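Local atomic coordinates of ABC transporter substrate-binding protein (Streptococcus pneumoniae, PDB entry 4OHN), a protein that binds histidine and probably delivers it to an ABC uptake transporter in the pneumococcal membrane. Residues T27-F33 / D179-Y185. Where two conformers were deposited one is given. Residue numbers count along the deposited sequence, not the author numbering.
With HIS (histidine), chain B.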
ATOM      1  N   THR A  27      -3.918   6.269   6.613  1.00  7.72           N
ATOM      2  CA  THR A  27      -4.178   5.166   7.527  1.00  8.21           C
ATOM      3  C   THR A  27      -3.365   3.920   7.208  1.00  8.88           C
ATOM      4  O   THR A  27      -3.470   2.942   7.938  1.00  8.79           O
ATOM      5  CB  THR A  27      -5.661   4.752   7.532  1.00  9.32           C
ATOM      6  OG1 THR A  27      -6.054   4.137   6.290  1.00 10.15           O
ATOM      7  CG2 THR A  27      -6.577   5.902   7.823  1.00  8.78           C
ATOM      8  N   PHE A  28      -2.568   3.919   6.134  1.00  8.46           N
ATOM      9  CA  PHE A  28      -2.002   2.650   5.657  1.00  7.89           C
ATOM     10  C   PHE A  28      -0.708   2.261   6.390  1.00  7.80           C
ATOM     11  O   PHE A  28       0.403   2.488   5.919  1.00  7.98           O
ATOM     12  CB  PHE A  28      -1.823   2.664   4.145  1.00  8.01           C
ATOM     13  CG  PHE A  28      -1.618   1.276   3.570  1.00  7.26           C
ATOM     14  CD1 PHE A  28      -2.678   0.416   3.429  1.00  9.12           C
ATOM     15  CD2 PHE A  28      -0.367   0.834   3.208  1.00  7.47           C
ATOM     16  CE1 PHE A  28      -2.507  -0.859   2.933  1.00  9.44           C
ATOM     17  CE2 PHE A  28      -0.188  -0.449   2.707  1.00  8.09           C
ATOM     18  CZ  PHE A  28      -1.267  -1.299   2.575  1.00  8.40           C
ATOM     19  N   VAL A  29      -0.878   1.641   7.547  1.00  8.55           N
ATOM     20  CA  VAL A  29       0.240   1.153   8.339  1.00  9.36           C
ATOM     21  C   VAL A  29       0.862  -0.064   7.675  1.00 10.37           C
ATOM     22  O   VAL A  29       0.188  -0.813   6.974  1.00 10.42           O
ATOM     23  CB  VAL A  29      -0.182   0.744   9.769  1.00  9.58           C
ATOM     24  CG1 VAL A  29      -0.725   1.917  10.549  1.00 11.89           C
ATOM     25  CG2 VAL A  29      -1.229  -0.394   9.761  1.00 11.00           C
ATOM     26  N   PRO A  30       2.161  -0.295   7.883  1.00  9.10           N
ATOM     27  CA  PRO A  30       3.134   0.579   8.528  1.00  9.56           C
ATOM     28  C   PRO A  30       3.838   1.474   7.511  1.00  9.49           C
ATOM     29  O   PRO A  30       4.953   1.922   7.776  1.00 10.58           O
ATOM     30  CB  PRO A  30       4.133  -0.426   9.088  1.00 12.42           C
ATOM     31  CG  PRO A  30       4.195  -1.466   8.030  1.00 13.05           C
ATOM     32  CD  PRO A  30       2.796  -1.540   7.418  1.00 11.31           C
ATOM     33  N   MET A  31       3.211   1.735   6.366  1.00  8.69           N
ATOM     34  CA  MET A  31       3.914   2.401   5.268  1.00  7.67           C
ATOM     35  C   MET A  31       3.901   3.912   5.410  1.00  7.81           C
ATOM     36  O   MET A  31       4.937   4.570   5.252  1.00  8.65           O
ATOM     37  CB  MET A  31       3.296   1.976   3.932  1.00  8.14           C
ATOM     38  CG  MET A  31       3.187   0.443   3.733  1.00  9.58           C
ATOM     39  SD  MET A  31       4.729  -0.473   4.044  1.00 10.82           S
ATOM     40  CE  MET A  31       5.686   0.013   2.602  1.00 10.80           C
ATOM     41  N   GLY A  32       2.754   4.496   5.686  1.00  8.23           N
ATOM     42  CA  GLY A  32       2.657   5.928   5.879  1.00  7.56           C
ATOM     43  C   GLY A  32       1.333   6.225   6.528  1.00  8.32           C
ATOM     44  O   GLY A  32       0.291   5.913   5.958  1.00  9.45           O
ATOM     45  N   PHE A  33       1.378   6.780   7.728  1.00  7.54           N
ATOM     46  CA  PHE A  33       0.163   6.886   8.536  1.00  8.04           C
ATOM     47  C   PHE A  33       0.271   7.978   9.578  1.00  9.52           C
ATOM     48  O   PHE A  33       1.381   8.348  10.011  1.00  9.81           O
ATOM     49  CB  PHE A  33      -0.158   5.537   9.203  1.00  9.52           C
ATOM     50  CG  PHE A  33       0.887   5.070  10.183  1.00  9.13           C
ATOM     51  CD1 PHE A  33       0.772   5.339  11.537  1.00 10.48           C
ATOM     52  CD2 PHE A  33       1.999   4.349   9.765  1.00  9.02           C
ATOM     53  CE1 PHE A  33       1.727   4.894  12.433  1.00 12.67           C
ATOM     54  CE2 PHE A  33       2.957   3.909  10.654  1.00 10.68           C
ATOM     55  CZ  PHE A  33       2.824   4.182  11.990  1.00 12.41           C
ATOM     56  N   ASP A 179      -3.976  -6.133   2.519  1.00  8.20           N
ATOM     57  CA  ASP A 179      -2.546  -6.350   2.433  1.00  7.43           C
ATOM     58  C   ASP A 179      -1.989  -7.003   3.689  1.00  7.82           C
ATOM     59  O   ASP A 179      -2.269  -6.568   4.801  1.00  8.29           O
ATOM     60  CB  ASP A 179      -1.830  -5.008   2.207  1.00  8.36           C
ATOM     61  CG  ASP A 179      -2.360  -4.279   1.018  1.00  9.45           C
ATOM     62  OD1 ASP A 179      -3.508  -3.829   1.068  1.00  9.86           O
ATOM     63  OD2 ASP A 179      -1.612  -4.159   0.033  1.00 10.84           O
ATOM     64  N   ARG A 180      -1.148  -8.022   3.519  1.00  9.38           N
ATOM     65  CA  ARG A 180      -0.538  -8.707   4.648  1.00  9.12           C
ATOM     66  C   ARG A 180       0.305  -7.761   5.492  1.00 10.21           C
ATOM     67  O   ARG A 180       0.295  -7.844   6.705  1.00 10.66           O
ATOM     68  CB  ARG A 180       0.277  -9.908   4.175  1.00 10.74           C
ATOM     69  CG  ARG A 180       0.670 -10.884   5.296  1.00 16.59           C
ATOM     70  CD  ARG A 180       1.228 -12.184   4.693  1.00 22.82           C
ATOM     71  NE  ARG A 180       1.068 -13.344   5.561  1.00 29.49           N
ATOM     72  CZ  ARG A 180       1.176 -14.603   5.144  1.00 57.00           C
ATOM     73  NH1 ARG A 180       1.428 -14.861   3.871  1.00 33.27           N
ATOM     74  NH2 ARG A 180       1.025 -15.605   5.997  1.00 46.63           N
ATOM     75  N   VAL A 181       1.048  -6.842   4.874  0.61  9.75           N
ATOM     76  CA  VAL A 181       1.892  -5.959   5.680  0.61 14.20           C
ATOM     77  C   VAL A 181       1.055  -5.117   6.616  0.61  7.01           C
ATOM     78  O   VAL A 181       1.434  -4.863   7.747  0.61  7.15           O
ATOM     79  CB  VAL A 181       2.804  -5.011   4.862  0.61 15.70           C
ATOM     80  CG1 VAL A 181       3.764  -5.808   3.992  0.61 13.76           C
ATOM     81  CG2 VAL A 181       1.985  -3.995   4.045  0.61 11.12           C
ATOM     82  N   TYR A 182      -0.101  -4.680   6.144  1.00  9.18           N
ATOM     83  CA  TYR A 182      -0.974  -3.906   7.012  1.00 10.03           C
ATOM     84  C   TYR A 182      -1.528  -4.777   8.134  1.00  9.88           C
ATOM     85  O   TYR A 182      -1.450  -4.420   9.307  1.00 10.00           O
ATOM     86  CB  TYR A 182      -2.093  -3.277   6.176  1.00  9.06           C
ATOM     87  CG  TYR A 182      -3.058  -2.382   6.925  1.00  7.88           C
ATOM     88  CD1 TYR A 182      -3.234  -1.060   6.585  1.00  9.30           C
ATOM     89  CD2 TYR A 182      -3.801  -2.853   7.979  1.00 10.28           C
ATOM     90  CE1 TYR A 182      -4.131  -0.256   7.292  1.00 10.36           C
ATOM     91  CE2 TYR A 182      -4.648  -2.076   8.653  1.00 11.43           C
ATOM     92  CZ  TYR A 182      -4.815  -0.796   8.328  1.00  9.37           C
ATOM     93  OH  TYR A 182      -5.730  -0.049   9.079  1.00 15.09           O
ATOM     94  N   ALA A 183      -2.104  -5.920   7.772  1.00  8.97           N
ATOM     95  CA  ALA A 183      -2.725  -6.779   8.769  1.00 10.25           C
ATOM     96  C   ALA A 183      -1.748  -7.145   9.865  1.00 10.67           C
ATOM     97  O   ALA A 183      -2.093  -7.036  11.058  1.00 12.62           O
ATOM     98  CB  ALA A 183      -3.283  -8.035   8.103  1.00 11.23           C
ATOM     99  N   ASN A 184      -0.540  -7.562   9.501  1.00 10.21           N
ATOM    100  CA  ASN A 184       0.460  -7.983  10.499  1.00 13.52           C
ATOM    101  C   ASN A 184       0.783  -6.839  11.459  1.00 12.70           C
ATOM    102  O   ASN A 184       0.795  -7.015  12.680  1.00 16.59           O
ATOM    103  CB  ASN A 184       1.764  -8.425   9.823  1.00 17.39           C
ATOM    104  CG  ASN A 184       1.677  -9.790   9.150  1.00 25.21           C
ATOM    105  OD1 ASN A 184       0.780 -10.578   9.417  1.00 26.39           O
ATOM    106  ND2 ASN A 184       2.656 -10.081   8.288  1.00 28.05           N
ATOM    107  N   TYR A 185       1.044  -5.650  10.927  1.00 10.39           N
ATOM    108  CA  TYR A 185       1.425  -4.536  11.777  1.00 12.11           C
ATOM    109  C   TYR A 185       0.256  -4.069  12.650  1.00 11.55           C
ATOM    110  O   TYR A 185       0.408  -3.854  13.860  1.00 11.57           O
ATOM    111  CB  TYR A 185       1.966  -3.368  10.933  1.00 11.56           C
ATOM    112  CG  TYR A 185       2.482  -2.231  11.766  1.00 11.98           C
ATOM    113  CD1 TYR A 185       1.628  -1.242  12.225  1.00 13.24           C
ATOM    114  CD2 TYR A 185       3.826  -2.150  12.105  1.00 13.00           C
ATOM    115  CE1 TYR A 185       2.072  -0.211  13.013  1.00 14.29           C
ATOM    116  CE2 TYR A 185       4.289  -1.124  12.884  1.00 13.92           C
ATOM    117  CZ  TYR A 185       3.413  -0.145  13.327  1.00 15.63           C
ATOM    118  OH  TYR A 185       3.884   0.898  14.103  1.00 20.25           O
TER
HETATM  119  N   HIS B 301      -1.518  -2.111  -1.715  1.00  8.28           N
HETATM  120  CA  HIS B 301      -2.909  -1.659  -1.963  1.00  7.98           C
HETATM  121  C   HIS B 301      -2.964  -0.711  -3.140  1.00  8.26           C
HETATM  122  O   HIS B 301      -1.899  -0.383  -3.711  1.00  8.50           O
HETATM  123  CB  HIS B 301      -3.582  -1.088  -0.693  1.00  7.45           C
HETATM  124  CG  HIS B 301      -3.195   0.301  -0.278  1.00  7.25           C
HETATM  125  ND1 HIS B 301      -4.126   1.164   0.280  1.00  6.84           N
HETATM  126  CD2 HIS B 301      -2.009   0.956  -0.231  1.00  7.55           C
HETATM  127  CE1 HIS B 301      -3.531   2.291   0.618  1.00  6.96           C
HETATM  128  NE2 HIS B 301      -2.244   2.190   0.326  1.00  7.10           N
HETATM  129  OXT HIS B 301      -4.093  -0.309  -3.496  1.00  8.77           O
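The turn between strands 27-28 and 32-34 of one lobe pushes its tip, Val29 and Pro30, into the hollow between Tyr182 and Tyr185 on the first two turns of helix 180-189 in the other lobe. Val29 is the central bump: CG2 sits 3.6 Å from the centroid of the Tyr182 ring, almost on its normal, while CB lies 3.6 Å from Tyr185 CD1. Pro30, behind a cis peptide bond, lays CB over a face of the Tyr185 ring, 3.7 Å from its centroid, and brings CD to 3.6 Å from Val181 O. Phe28, centre of an inverse gamma turn, slants its ring at 53° to that of Tyr182 and meets Asp179 CG with CZ at 3.5 Å; one ring face receives the bound histidine, whose NE2 is 3.4 Å from Phe28 CG. The ligand's N donates a hydrogen bond to Asp179 OD2 (2.7 Å), so both segments contribute to the pocket in the cleft between the lobes of this periplasmic-binding-protein fold. Tyr182 OH turns to Asn162, and Trp243 of helix 235-244 packs on both Pro30 and Tyr185. No hydrogen bond joins the segments; buried Val29 O, with no hydrogen-bond partner in the model, makes a CA-H...O contact to Tyr182 CA at 3.3 Å. Such apolar, CH-pi packing probably lets the lobes part without breaking strong bonds here, consistent with closure around ligand in this family.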